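Local coordinates for protein putative branched-chain amino acid ABC transporter (Rhodospirillum rubrum ATCC 11170, PDB 3HUT) that probably serves as the extracellular substrate-binding receptor of an ABC transporter that takes up branched-chain amino acids, at residues A131-G136 with R246-F251; R22-A27 with L100-A105; D33-A38 with I288-V293; F251-S256 with E262-Y267; V84-G89 with I110-W115. All coordinates share one frame; numbering follows the deposited sequence.

Contact 1 (A131-G136 with R246-F251)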
# COMPACT_ATOMS: atom_id res chain seq x y z
N ALA A 131 -11.32 -11.89 4.18
CA ALA A 131 -12.04 -12.98 4.83
C ALA A 131 -13.44 -12.45 5.17
O ALA A 131 -14.44 -13.13 4.93
CB ALA A 131 -11.32 -13.42 6.09
N ALA A 132 -13.51 -11.24 5.70
CA ALA A 132 -14.79 -10.63 6.05
C ALA A 132 -15.66 -10.46 4.81
O ALA A 132 -16.88 -10.64 4.85
CB ALA A 132 -14.58 -9.27 6.73
N TRP A 133 -15.02 -10.10 3.69
CA TRP A 133 -15.72 -9.90 2.43
C TRP A 133 -16.37 -11.22 1.97
O TRP A 133 -17.55 -11.26 1.61
CB TRP A 133 -14.71 -9.40 1.39
CG TRP A 133 -15.26 -9.13 0.00
CD1 TRP A 133 -16.57 -9.16 -0.40
CD2 TRP A 133 -14.50 -8.79 -1.16
NE1 TRP A 133 -16.66 -8.86 -1.74
CE2 TRP A 133 -15.41 -8.63 -2.23
CE3 TRP A 133 -13.13 -8.60 -1.40
CZ2 TRP A 133 -14.99 -8.30 -3.53
CZ3 TRP A 133 -12.71 -8.27 -2.69
CH2 TRP A 133 -13.64 -8.12 -3.73
N MSE A 134 -15.60 -12.30 1.98
CA MSE A 134 -16.13 -13.58 1.56
C MSE A 134 -17.22 -14.11 2.49
O MSE A 134 -18.19 -14.73 2.03
CB MSE A 134 -14.99 -14.59 1.42
CG MSE A 134 -14.08 -14.26 0.24
SE MSE A 134 -12.60 -15.46 -0.01
CE MSE A 134 -13.53 -16.92 -0.86
N ILE A 135 -17.08 -13.86 3.78
CA ILE A 135 -18.09 -14.29 4.75
C ILE A 135 -19.35 -13.48 4.43
O ILE A 135 -20.46 -14.02 4.42
CB ILE A 135 -17.65 -13.98 6.20
CG1 ILE A 135 -16.48 -14.88 6.60
CG2 ILE A 135 -18.84 -14.14 7.15
CD1 ILE A 135 -16.85 -16.36 6.78
N GLY A 136 -19.16 -12.20 4.17
CA GLY A 136 -20.27 -11.32 3.85
C GLY A 136 -20.99 -11.75 2.58
O GLY A 136 -22.19 -11.51 2.44
N ARG A 246 -12.36 -11.61 -8.16
CA ARG A 246 -12.57 -10.46 -7.29
C ARG A 246 -11.35 -10.16 -6.45
O ARG A 246 -10.61 -11.07 -6.07
CB ARG A 246 -13.78 -10.70 -6.38
CG ARG A 246 -15.10 -10.54 -7.10
CD ARG A 246 -16.24 -11.10 -6.28
NE ARG A 246 -17.52 -10.90 -6.96
CZ ARG A 246 -18.67 -11.41 -6.55
NH1 ARG A 246 -18.72 -12.16 -5.46
NH2 ARG A 246 -19.78 -11.17 -7.25
N LEU A 247 -11.13 -8.88 -6.17
CA LEU A 247 -10.00 -8.47 -5.36
C LEU A 247 -10.25 -7.06 -4.84
O LEU A 247 -11.05 -6.31 -5.39
CB LEU A 247 -8.69 -8.49 -6.17
CG LEU A 247 -8.50 -7.56 -7.38
CD1 LEU A 247 -8.61 -6.10 -6.98
CD2 LEU A 247 -7.12 -7.80 -7.98
N ALA A 248 -9.56 -6.71 -3.76
CA ALA A 248 -9.68 -5.38 -3.19
C ALA A 248 -8.29 -4.73 -3.23
O ALA A 248 -7.28 -5.42 -3.10
CB ALA A 248 -10.18 -5.46 -1.74
N THR A 249 -8.25 -3.42 -3.42
CA THR A 249 -6.98 -2.71 -3.46
C THR A 249 -7.18 -1.29 -2.95
O THR A 249 -8.29 -0.77 -2.93
CB THR A 249 -6.40 -2.68 -4.89
OG1 THR A 249 -5.06 -2.18 -4.84
CG2 THR A 249 -7.23 -1.77 -5.79
N ALA A 250 -6.08 -0.66 -2.53
CA ALA A 250 -6.13 0.70 -2.01
C ALA A 250 -6.30 1.72 -3.14
O ALA A 250 -7.30 2.43 -3.20
CB ALA A 250 -4.85 1.00 -1.23
N PHE A 251 -5.33 1.77 -4.05
CA PHE A 251 -5.37 2.68 -5.18
C PHE A 251 -6.04 2.04 -6.40
O PHE A 251 -5.62 0.97 -6.85
CB PHE A 251 -3.95 3.11 -5.55
CG PHE A 251 -3.86 4.00 -6.76
CD1 PHE A 251 -4.58 5.19 -6.82
CD2 PHE A 251 -3.05 3.66 -7.84
CE1 PHE A 251 -4.49 6.03 -7.93
CE2 PHE A 251 -2.95 4.49 -8.95
CZ PHE A 251 -3.67 5.68 -8.99
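Arg246 brings its aliphatic part up to the six-membered ring of Trp133, while its NH1 is hydrogen-bonded to the hydroxyl of Tyr224 and has a second, long and weak ion-pair partner in Asp137. The contact itself is carried by the hydrocarbon. Arg246 CB lies obliquely to the indole, 3.7 Å from Trp133 CH2, and the chain runs on extended from CG to NE, bringing CD past Trp133 CZ2 at 4.1 Å. The indole can span the gap because Trp133 CG lies anti to the backbone N (chi1 -180°). The rim of its six-membered ring meets the strand's main chain: Trp133 CZ3 comes within 3.5 Å of Leu247 C, which lies in the ring plane. The C-terminal lobe of this type I periplasmic-binding-protein fold illustrates helix-on-sheet packing here, with one large side chain of helix 126-136 filling the distance to strand 246-249. The axes of the two short segments approach to 10.5 Å, their directions 139° apart. Ala248 adds a small methyl near the same ring atom, its CB 3.9 Å from Trp133 CZ3. Outside the two segments, the indole makes a cation-pi contact with Arg337 and meets Tyr224 edge-to-face.

Contact 2 (R22-A27 with L100-A105)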
# COMPACT_ATOMS: atom_id res chain seq x y z
N ARG A 22 11.84 8.69 -8.22
CA ARG A 22 11.36 9.62 -9.23
C ARG A 22 9.85 9.82 -9.18
O ARG A 22 9.38 10.96 -9.25
CB ARG A 22 11.80 9.16 -10.63
CG ARG A 22 13.29 9.42 -10.90
CD ARG A 22 13.65 9.26 -12.38
NE ARG A 22 13.58 7.88 -12.84
CZ ARG A 22 14.56 6.99 -12.71
NH1 ARG A 22 15.70 7.33 -12.12
NH2 ARG A 22 14.40 5.76 -13.18
N VAL A 23 9.08 8.75 -9.02
CA VAL A 23 7.63 8.90 -8.97
C VAL A 23 7.20 9.53 -7.64
O VAL A 23 6.14 10.14 -7.55
CB VAL A 23 6.88 7.55 -9.20
CG1 VAL A 23 7.29 6.98 -10.56
CG2 VAL A 23 7.17 6.56 -8.09
N PHE A 24 8.03 9.38 -6.62
CA PHE A 24 7.75 9.97 -5.31
C PHE A 24 7.83 11.48 -5.48
O PHE A 24 6.99 12.23 -4.98
CB PHE A 24 8.81 9.54 -4.28
CG PHE A 24 8.50 8.24 -3.59
CD1 PHE A 24 7.42 7.45 -3.97
CD2 PHE A 24 9.32 7.80 -2.55
CE1 PHE A 24 7.15 6.23 -3.32
CE2 PHE A 24 9.06 6.59 -1.89
CZ PHE A 24 7.98 5.81 -2.28
N GLN A 25 8.86 11.93 -6.19
CA GLN A 25 9.08 13.35 -6.42
C GLN A 25 8.01 13.93 -7.35
O GLN A 25 7.60 15.07 -7.17
CB GLN A 25 10.48 13.57 -6.99
CG GLN A 25 10.90 15.03 -7.07
CD GLN A 25 12.41 15.20 -7.09
OE1 GLN A 25 13.11 14.53 -7.86
NE2 GLN A 25 12.92 16.09 -6.25
N GLU A 26 7.57 13.15 -8.33
CA GLU A 26 6.54 13.63 -9.24
C GLU A 26 5.25 13.85 -8.46
O GLU A 26 4.58 14.88 -8.60
CB GLU A 26 6.31 12.62 -10.36
CG GLU A 26 7.50 12.43 -11.30
CD GLU A 26 7.17 11.53 -12.48
OE1 GLU A 26 6.52 10.49 -12.28
OE2 GLU A 26 7.58 11.86 -13.61
N ALA A 27 4.90 12.88 -7.62
CA ALA A 27 3.70 12.96 -6.81
C ALA A 27 3.81 14.06 -5.76
O ALA A 27 2.87 14.82 -5.54
CB ALA A 27 3.44 11.61 -6.14
N LEU A 100 7.37 9.92 8.09
CA LEU A 100 6.26 9.30 7.38
C LEU A 100 6.76 8.65 6.11
O LEU A 100 7.11 9.34 5.14
CB LEU A 100 5.17 10.34 7.04
CG LEU A 100 4.01 9.83 6.16
CD1 LEU A 100 3.41 8.59 6.77
CD2 LEU A 100 2.96 10.92 6.00
N SER A 101 6.83 7.32 6.11
CA SER A 101 7.27 6.59 4.93
C SER A 101 6.06 6.27 4.06
O SER A 101 5.07 5.72 4.54
CB SER A 101 7.97 5.29 5.31
OG SER A 101 8.21 4.52 4.14
N PRO A 102 6.13 6.59 2.77
CA PRO A 102 4.96 6.27 1.96
C PRO A 102 4.79 4.78 1.67
O PRO A 102 3.67 4.31 1.48
CB PRO A 102 5.19 7.09 0.69
CG PRO A 102 6.68 7.19 0.60
CD PRO A 102 7.11 7.40 2.02
N THR A 103 5.89 4.04 1.69
CA THR A 103 5.83 2.62 1.34
C THR A 103 6.47 1.58 2.27
O THR A 103 6.42 0.39 1.98
CB THR A 103 6.40 2.43 -0.06
OG1 THR A 103 7.70 3.02 -0.12
CG2 THR A 103 5.51 3.11 -1.09
N ALA A 104 7.08 2.00 3.38
CA ALA A 104 7.69 1.02 4.29
C ALA A 104 6.56 0.19 4.92
O ALA A 104 5.93 0.61 5.88
CB ALA A 104 8.50 1.72 5.37
N ALA A 105 6.32 -1.00 4.36
CA ALA A 105 5.24 -1.88 4.82
C ALA A 105 5.59 -2.99 5.80
O ALA A 105 4.71 -3.69 6.28
CB ALA A 105 4.54 -2.49 3.59
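Pro102 and Thr103 both converge on the ring of Phe24, which projects from helix 18-37 toward the loop that follows strand 99-101. This is the Rossmann-like alpha/beta N-terminal lobe of a type I periplasmic binding protein, in which loops follow the C-terminal ends of the parallel strands, the side that faces the ligand cleft in relatives. Along the second segment, Leu100 still belongs to the sheet and packs on Ile288 and Met289 of helix 277-296. Ser101 then turns the chain: its OG accepts from Ala104 N over 2.9 Å and weakly from Thr103 N, an ST motif, and the backbone carbonyl of Asp79 is a further partner of the same hydroxyl. These bonds are consistent with a fixed loop shape that presents the next two residues to the helix. Pro102 lays the outer corner of its ring over one face of Phe24, with CG 3.4 Å from Phe24 CZ and 3.5 Å from Phe24 CE2. Thr103 approaches from a different side, meeting the tip of the phenyl at its edge. Its OG1 sits between the backbone N and the carbonyl carbon (chi1 53°) and is hydrogen-bonded to the backbone carbonyl of Phe80, which satisfies the hydroxyl that the phenyl edge meets. Tyr9 and Leu11 of strand 5-11 pack against Phe24 as well, and all three contact residues are buried. The edge contact places Thr103 OG1 in the ring plane, 3.5 Å from Phe24 CZ, with the methyl Thr103 CG2 3.8 Å from that same carbon.

Contact 3 (D33-A38 with I288-V293); sequences DRFNAA and IMLAAV
Phe35 and Leu290 bury nearly all of the surface in this contact, a helix-to-helix pairing in the alpha/beta N-terminal lobe. Helix 18-37, near its C-terminal end, and helix 277-296 lie beside each other over the sheet, although some 250 residues separate them in sequence; strand 5-11 lies beneath, with Leu7 touching Leu290 and Met289. The two side chains point toward each other and divide the work by branch. Leu290 sets its CB over the centre of the phenyl face, 3.8 Å from the centroid of the Phe35 ring and only 13° off the ring normal, a well-formed CH-pi contact. Its two methyls extend the coverage: CD1 reaches back to the root of the aromatic side chain, 3.6 Å from Phe35 CB, while CD2 lies 3.8 Å from Phe35 CD2. CG anti to the backbone N (chi1 -174°) sends the Phe35 ring across to the other helix, and chi2 of 77° turns its face to Leu290. Val41, in the loop after helix 18-37, packs on both Phe35 and Val293 and so spans the same groove. In this example of one aromatic carrying most of the contact between two helical segments, the nearest CA atoms, those of Phe35 and Leu290, are 7.5 Å apart. The far end of the ring also meets main chain, with Phe35 CZ 3.5 Å from Leu290 O.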
# COMPACT_ATOMS: atom_id res chain seq x y z
N ASP A 33 2.47 21.65 -4.53
CA ASP A 33 2.03 22.81 -5.28
C ASP A 33 0.57 23.13 -4.98
O ASP A 33 0.22 24.29 -4.79
CB ASP A 33 2.25 22.59 -6.78
CG ASP A 33 3.71 22.70 -7.18
OD1 ASP A 33 4.54 23.10 -6.34
OD2 ASP A 33 4.03 22.40 -8.35
N ARG A 34 -0.27 22.10 -4.92
CA ARG A 34 -1.69 22.33 -4.63
C ARG A 34 -1.86 22.91 -3.24
O ARG A 34 -2.61 23.87 -3.04
CB ARG A 34 -2.49 21.03 -4.72
CG ARG A 34 -2.47 20.38 -6.08
CD ARG A 34 -3.57 19.33 -6.21
NE ARG A 34 -3.27 18.37 -7.26
CZ ARG A 34 -4.11 17.41 -7.67
NH1 ARG A 34 -5.31 17.30 -7.11
NH2 ARG A 34 -3.73 16.56 -8.61
N PHE A 35 -1.17 22.32 -2.27
CA PHE A 35 -1.24 22.76 -0.88
C PHE A 35 -0.86 24.24 -0.76
O PHE A 35 -1.61 25.03 -0.19
CB PHE A 35 -0.30 21.91 -0.02
CG PHE A 35 -0.40 22.19 1.46
CD1 PHE A 35 -1.47 21.70 2.20
CD2 PHE A 35 0.57 22.95 2.10
CE1 PHE A 35 -1.57 21.95 3.57
CE2 PHE A 35 0.48 23.22 3.46
CZ PHE A 35 -0.59 22.72 4.20
N ASN A 36 0.30 24.60 -1.30
CA ASN A 36 0.74 25.99 -1.22
C ASN A 36 -0.21 26.91 -1.98
O ASN A 36 -0.49 28.03 -1.54
CB ASN A 36 2.16 26.14 -1.77
CG ASN A 36 3.20 25.53 -0.84
OD1 ASN A 36 3.10 25.66 0.38
ND2 ASN A 36 4.22 24.90 -1.41
N ALA A 37 -0.72 26.44 -3.11
CA ALA A 37 -1.65 27.22 -3.91
C ALA A 37 -2.92 27.50 -3.10
O ALA A 37 -3.56 28.53 -3.27
CB ALA A 37 -2.01 26.48 -5.18
N ALA A 38 -3.26 26.57 -2.21
CA ALA A 38 -4.45 26.70 -1.38
C ALA A 38 -4.25 27.65 -0.20
O ALA A 38 -5.19 27.96 0.52
CB ALA A 38 -4.87 25.32 -0.87
N ILE A 288 -0.87 13.67 3.64
CA ILE A 288 -1.11 13.37 5.04
C ILE A 288 -0.22 14.25 5.91
O ILE A 288 -0.66 14.81 6.91
CB ILE A 288 -0.82 11.87 5.35
CG1 ILE A 288 -1.91 11.00 4.70
CG2 ILE A 288 -0.78 11.64 6.87
CD1 ILE A 288 -1.67 9.50 4.82
N MSE A 289 1.04 14.37 5.51
CA MSE A 289 2.01 15.19 6.23
C MSE A 289 1.60 16.66 6.24
O MSE A 289 1.57 17.30 7.30
CB MSE A 289 3.40 15.04 5.60
CG MSE A 289 4.50 15.85 6.27
SE MSE A 289 4.91 15.25 8.07
CE MSE A 289 6.12 13.80 7.63
N LEU A 290 1.28 17.19 5.07
CA LEU A 290 0.88 18.59 4.95
C LEU A 290 -0.37 18.91 5.76
O LEU A 290 -0.45 19.96 6.40
CB LEU A 290 0.68 18.96 3.48
CG LEU A 290 1.97 18.97 2.64
CD1 LEU A 290 1.64 19.18 1.16
CD2 LEU A 290 2.89 20.07 3.15
N ALA A 291 -1.35 18.02 5.73
CA ALA A 291 -2.57 18.26 6.49
C ALA A 291 -2.22 18.34 7.98
O ALA A 291 -2.75 19.18 8.70
CB ALA A 291 -3.58 17.14 6.25
N ALA A 292 -1.32 17.47 8.42
CA ALA A 292 -0.89 17.46 9.82
C ALA A 292 -0.19 18.78 10.16
O ALA A 292 -0.41 19.36 11.23
CB ALA A 292 0.04 16.28 10.07
N VAL A 293 0.67 19.25 9.26
CA VAL A 293 1.37 20.51 9.48
C VAL A 293 0.31 21.61 9.54
O VAL A 293 0.39 22.52 10.37
CB VAL A 293 2.37 20.82 8.33
CG1 VAL A 293 3.04 22.17 8.58
CG2 VAL A 293 3.43 19.73 8.23

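Contact 4 (F251-S256 with E262-Y267); sequences FVLGAS and EFVSAY
Phe251 and Phe263 cross at about a right angle, and their rings are turned so that CE1 of Phe251 lies near the plane of the Phe263 ring, at its edge, 4.0 Å from Phe263 CE2. Relative to the Phe251 ring, Phe263 CE2 lies obliquely. Both aromatics carry CG anti to the backbone N (chi1 177° for Phe251 and 160° for Phe263), which sends the rings out toward each other from the loop and from helix 258-271. Val264, one residue further along the helix, crosses Phe251 at a slant. Its CG2 is 4.0 Å from Phe251 CZ and 3.9 Å from Leu253 O, while its CG1 meets Leu253 CD1 at 4.2 Å, the two aliphatic side chains again crossing nearly at right angles. Between strand and helix the chain bends in a type I beta turn from Val252 to Ala255, closed by a weak bond from Ala255 N to Val252 O. This is one of the crossovers linking the two lobes of a type I binding protein: strand 246-249 belongs to the C-terminal lobe, and helix 258-271 packs on helix 18-37 of the other. Tyr283 stacks on Phe263, and Tyr230 OH is hydrogen-bonded to Leu253 N. Across the contact itself the meeting groups are almost wholly hydrocarbon, so the crossover is held to its helix by burial and shape, with little of the directional constraint that polar bonds would impose.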
# COMPACT_ATOMS: atom_id res chain seq x y z
N PHE A 251 -5.33 1.77 -4.05
CA PHE A 251 -5.37 2.68 -5.18
C PHE A 251 -6.04 2.04 -6.40
O PHE A 251 -5.62 0.97 -6.85
CB PHE A 251 -3.95 3.11 -5.55
CG PHE A 251 -3.86 4.00 -6.76
CD1 PHE A 251 -4.58 5.19 -6.82
CD2 PHE A 251 -3.05 3.66 -7.84
CE1 PHE A 251 -4.49 6.03 -7.93
CE2 PHE A 251 -2.95 4.49 -8.95
CZ PHE A 251 -3.67 5.68 -8.99
N VAL A 252 -7.06 2.69 -6.94
CA VAL A 252 -7.76 2.17 -8.11
C VAL A 252 -7.56 3.14 -9.27
O VAL A 252 -8.07 4.26 -9.25
CB VAL A 252 -9.26 2.00 -7.85
CG1 VAL A 252 -9.94 1.37 -9.06
CG2 VAL A 252 -9.48 1.14 -6.61
N LEU A 253 -6.81 2.72 -10.27
CA LEU A 253 -6.52 3.57 -11.41
C LEU A 253 -7.79 3.98 -12.16
O LEU A 253 -8.00 5.16 -12.45
CB LEU A 253 -5.56 2.87 -12.37
CG LEU A 253 -4.85 3.77 -13.38
CD1 LEU A 253 -3.89 4.69 -12.63
CD2 LEU A 253 -4.09 2.92 -14.38
N GLY A 254 -8.62 2.99 -12.49
CA GLY A 254 -9.85 3.27 -13.22
C GLY A 254 -11.02 3.57 -12.30
O GLY A 254 -12.14 3.14 -12.55
N ALA A 255 -10.74 4.31 -11.23
CA ALA A 255 -11.76 4.67 -10.25
C ALA A 255 -12.74 5.66 -10.85
O ALA A 255 -12.47 6.27 -11.88
CB ALA A 255 -11.11 5.27 -9.01
N SER A 256 -13.88 5.82 -10.19
CA SER A 256 -14.87 6.77 -10.65
C SER A 256 -15.10 7.76 -9.50
O SER A 256 -15.79 8.77 -9.66
CB SER A 256 -16.17 6.07 -11.03
OG SER A 256 -17.01 6.94 -11.76
N GLU A 262 -9.17 12.68 -10.17
CA GLU A 262 -8.61 14.03 -10.26
C GLU A 262 -7.09 13.94 -10.15
O GLU A 262 -6.36 14.67 -10.81
CB GLU A 262 -9.17 14.91 -9.15
CG GLU A 262 -8.74 16.37 -9.26
CD GLU A 262 -9.16 17.00 -10.57
OE1 GLU A 262 -9.88 16.34 -11.36
OE2 GLU A 262 -8.78 18.17 -10.82
N PHE A 263 -6.62 13.04 -9.28
CA PHE A 263 -5.19 12.83 -9.12
C PHE A 263 -4.67 12.12 -10.36
O PHE A 263 -3.65 12.51 -10.94
CB PHE A 263 -4.91 11.95 -7.90
CG PHE A 263 -3.55 11.31 -7.92
CD1 PHE A 263 -2.39 12.08 -7.81
CD2 PHE A 263 -3.42 9.93 -8.05
CE1 PHE A 263 -1.13 11.49 -7.83
CE2 PHE A 263 -2.16 9.33 -8.08
CZ PHE A 263 -1.01 10.11 -7.97
N VAL A 264 -5.37 11.07 -10.77
CA VAL A 264 -4.98 10.31 -11.95
C VAL A 264 -4.88 11.21 -13.17
O VAL A 264 -3.89 11.16 -13.91
CB VAL A 264 -5.98 9.16 -12.22
CG1 VAL A 264 -5.59 8.41 -13.50
CG2 VAL A 264 -5.99 8.19 -11.05
N SER A 265 -5.89 12.06 -13.36
CA SER A 265 -5.94 13.00 -14.48
C SER A 265 -4.81 14.03 -14.41
O SER A 265 -4.09 14.25 -15.38
CB SER A 265 -7.29 13.72 -14.51
OG SER A 265 -7.34 14.70 -15.53
N ALA A 266 -4.67 14.67 -13.25
CA ALA A 266 -3.63 15.67 -13.05
C ALA A 266 -2.25 15.09 -13.30
O ALA A 266 -1.40 15.73 -13.94
CB ALA A 266 -3.70 16.23 -11.64
N TYR A 267 -2.03 13.89 -12.79
CA TYR A 267 -0.75 13.20 -12.92
C TYR A 267 -0.38 12.85 -14.36
O TYR A 267 0.74 13.12 -14.82
CB TYR A 267 -0.77 11.92 -12.09
CG TYR A 267 0.60 11.33 -11.85
CD1 TYR A 267 1.29 11.61 -10.67
CD2 TYR A 267 1.21 10.52 -12.79
CE1 TYR A 267 2.56 11.09 -10.44
CE2 TYR A 267 2.48 9.99 -12.58
CZ TYR A 267 3.15 10.28 -11.39
OH TYR A 267 4.39 9.76 -11.16

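Contact 5 (V84-G89 with I110-W115)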
# COMPACT_ATOMS: atom_id res chain seq x y z
N VAL A 84 15.75 0.60 4.65
CA VAL A 84 16.34 1.92 4.72
C VAL A 84 15.51 2.85 5.60
O VAL A 84 16.06 3.66 6.35
CB VAL A 84 16.50 2.52 3.30
CG1 VAL A 84 17.04 3.94 3.38
CG2 VAL A 84 17.44 1.64 2.49
N SER A 85 14.19 2.71 5.54
CA SER A 85 13.33 3.55 6.36
C SER A 85 13.60 3.28 7.83
O SER A 85 13.59 4.19 8.65
CB SER A 85 11.86 3.27 6.04
OG SER A 85 11.55 3.66 4.71
N MSE A 86 13.86 2.02 8.16
CA MSE A 86 14.13 1.65 9.55
C MSE A 86 15.51 2.14 10.00
O MSE A 86 15.66 2.60 11.13
CB MSE A 86 14.01 0.14 9.71
CG MSE A 86 12.59 -0.35 9.49
SE MSE A 86 12.40 -2.27 9.55
CE MSE A 86 12.66 -2.55 11.44
N ALA A 87 16.50 2.03 9.13
CA ALA A 87 17.85 2.49 9.45
C ALA A 87 17.79 3.97 9.86
O ALA A 87 18.34 4.36 10.88
CB ALA A 87 18.76 2.32 8.24
N ALA A 88 17.11 4.78 9.05
CA ALA A 88 16.99 6.19 9.36
C ALA A 88 16.01 6.37 10.52
O ALA A 88 16.17 7.25 11.37
CB ALA A 88 16.49 6.95 8.13
N GLY A 89 14.99 5.51 10.56
CA GLY A 89 13.99 5.59 11.61
C GLY A 89 14.55 5.51 13.02
O GLY A 89 14.08 6.20 13.92
N ILE A 110 6.94 0.04 12.00
CA ILE A 110 6.07 0.82 12.87
C ILE A 110 6.43 0.65 14.36
O ILE A 110 6.11 1.50 15.19
CB ILE A 110 4.57 0.42 12.66
CG1 ILE A 110 3.65 1.56 13.08
CG2 ILE A 110 4.24 -0.84 13.44
CD1 ILE A 110 3.62 2.71 12.09
N LYS A 111 7.13 -0.44 14.68
CA LYS A 111 7.52 -0.72 16.07
C LYS A 111 8.80 -0.04 16.55
O LYS A 111 9.14 -0.10 17.73
CB LYS A 111 7.67 -2.23 16.27
CG LYS A 111 6.36 -3.02 16.22
CD LYS A 111 6.63 -4.51 16.43
CE LYS A 111 5.34 -5.32 16.54
NZ LYS A 111 4.55 -5.35 15.28
N ILE A 112 9.53 0.61 15.63
CA ILE A 112 10.77 1.28 15.99
C ILE A 112 10.62 2.25 17.16
O ILE A 112 11.37 2.19 18.12
CB ILE A 112 11.35 2.04 14.79
CG1 ILE A 112 11.81 1.05 13.72
CG2 ILE A 112 12.51 2.92 15.23
CD1 ILE A 112 12.06 1.67 12.37
N SER A 113 9.63 3.14 17.06
CA SER A 113 9.39 4.13 18.10
C SER A 113 8.06 4.83 17.82
O SER A 113 7.42 4.58 16.81
CB SER A 113 10.52 5.16 18.11
OG SER A 113 10.37 6.09 17.05
N PRO A 114 7.63 5.73 18.73
CA PRO A 114 6.37 6.45 18.54
C PRO A 114 6.46 7.51 17.45
O PRO A 114 5.50 8.25 17.21
CB PRO A 114 6.12 7.08 19.92
CG PRO A 114 6.89 6.19 20.87
CD PRO A 114 8.15 5.94 20.10
N TRP A 115 7.60 7.59 16.78
CA TRP A 115 7.79 8.60 15.75
C TRP A 115 7.62 8.14 14.31
O TRP A 115 7.66 8.96 13.39
CB TRP A 115 9.16 9.26 15.92
CG TRP A 115 9.33 9.85 17.30
CD1 TRP A 115 9.63 9.17 18.45
CD2 TRP A 115 9.12 11.21 17.67
NE1 TRP A 115 9.60 10.04 19.52
CE2 TRP A 115 9.29 11.29 19.07
CE3 TRP A 115 8.79 12.38 16.97
CZ2 TRP A 115 9.15 12.50 19.78
CZ3 TRP A 115 8.65 13.58 17.67
CH2 TRP A 115 8.83 13.62 19.06
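Ile112 has CG1 anti to the carbonyl carbon (chi1 -68°) and a nearly extended second torsion (chi2 165°), which carries its CD1 out to the helix, where Met86 receives it. Met86, a selenomethionine, likewise turns CG beside its own backbone N, which puts its CB and CG next to the incoming methyl, the two side chains crossing at a slant. Ile112 CD1 thus touches main chain and side chain together, 3.5 Å from Met86 CA and 3.6 Å from Met86 CG. The other branch, Ile112 CG2, settles over the backbone one turn further on, 3.9 Å from Gly89 O. With no side chain at Gly89, the loop comes close, the CA atoms of Gly89 and Ile112 being 6.9 Å apart. It is a compact instance of a branched residue packing against a helix where a glycine lets the backbone be approached. Just beyond, Ser113 forms an ST turn, accepting at OG from Trp115 N over 3.2 Å with an N-H...O angle of 159°, and Gln116 OE1 is another hydrogen-bonding partner of that hydroxyl. In the N-terminal lobe's alpha/beta layering, the contact joins helix 82-95, which packs on helix 57-69 through Val84, Ala87 and Ala88, to the connection between strand 99-101 and the outermost strand 116-118.

In the fold
From the N terminus, helix 18-37 opens contact 2 and then contact 3, and helix 82-95 opens contact 5. Contact 2 closes first, at 100-105, and contact 5 follows at 110-115, so these two cross, meeting where Ser101 and Ala104 approach Ser85. The chain then enters the C-terminal lobe, where contact 1 brings helix 126-136 to strand 246-249. Contact 4 begins at Phe251, which it shares with the second segment of contact 1, and returns the chain to the N-terminal lobe. Contact 3 closes last, at 288-293: it crosses contact 2 and encloses contacts 1, 4 and 5, bringing the two ends of this long excursion together.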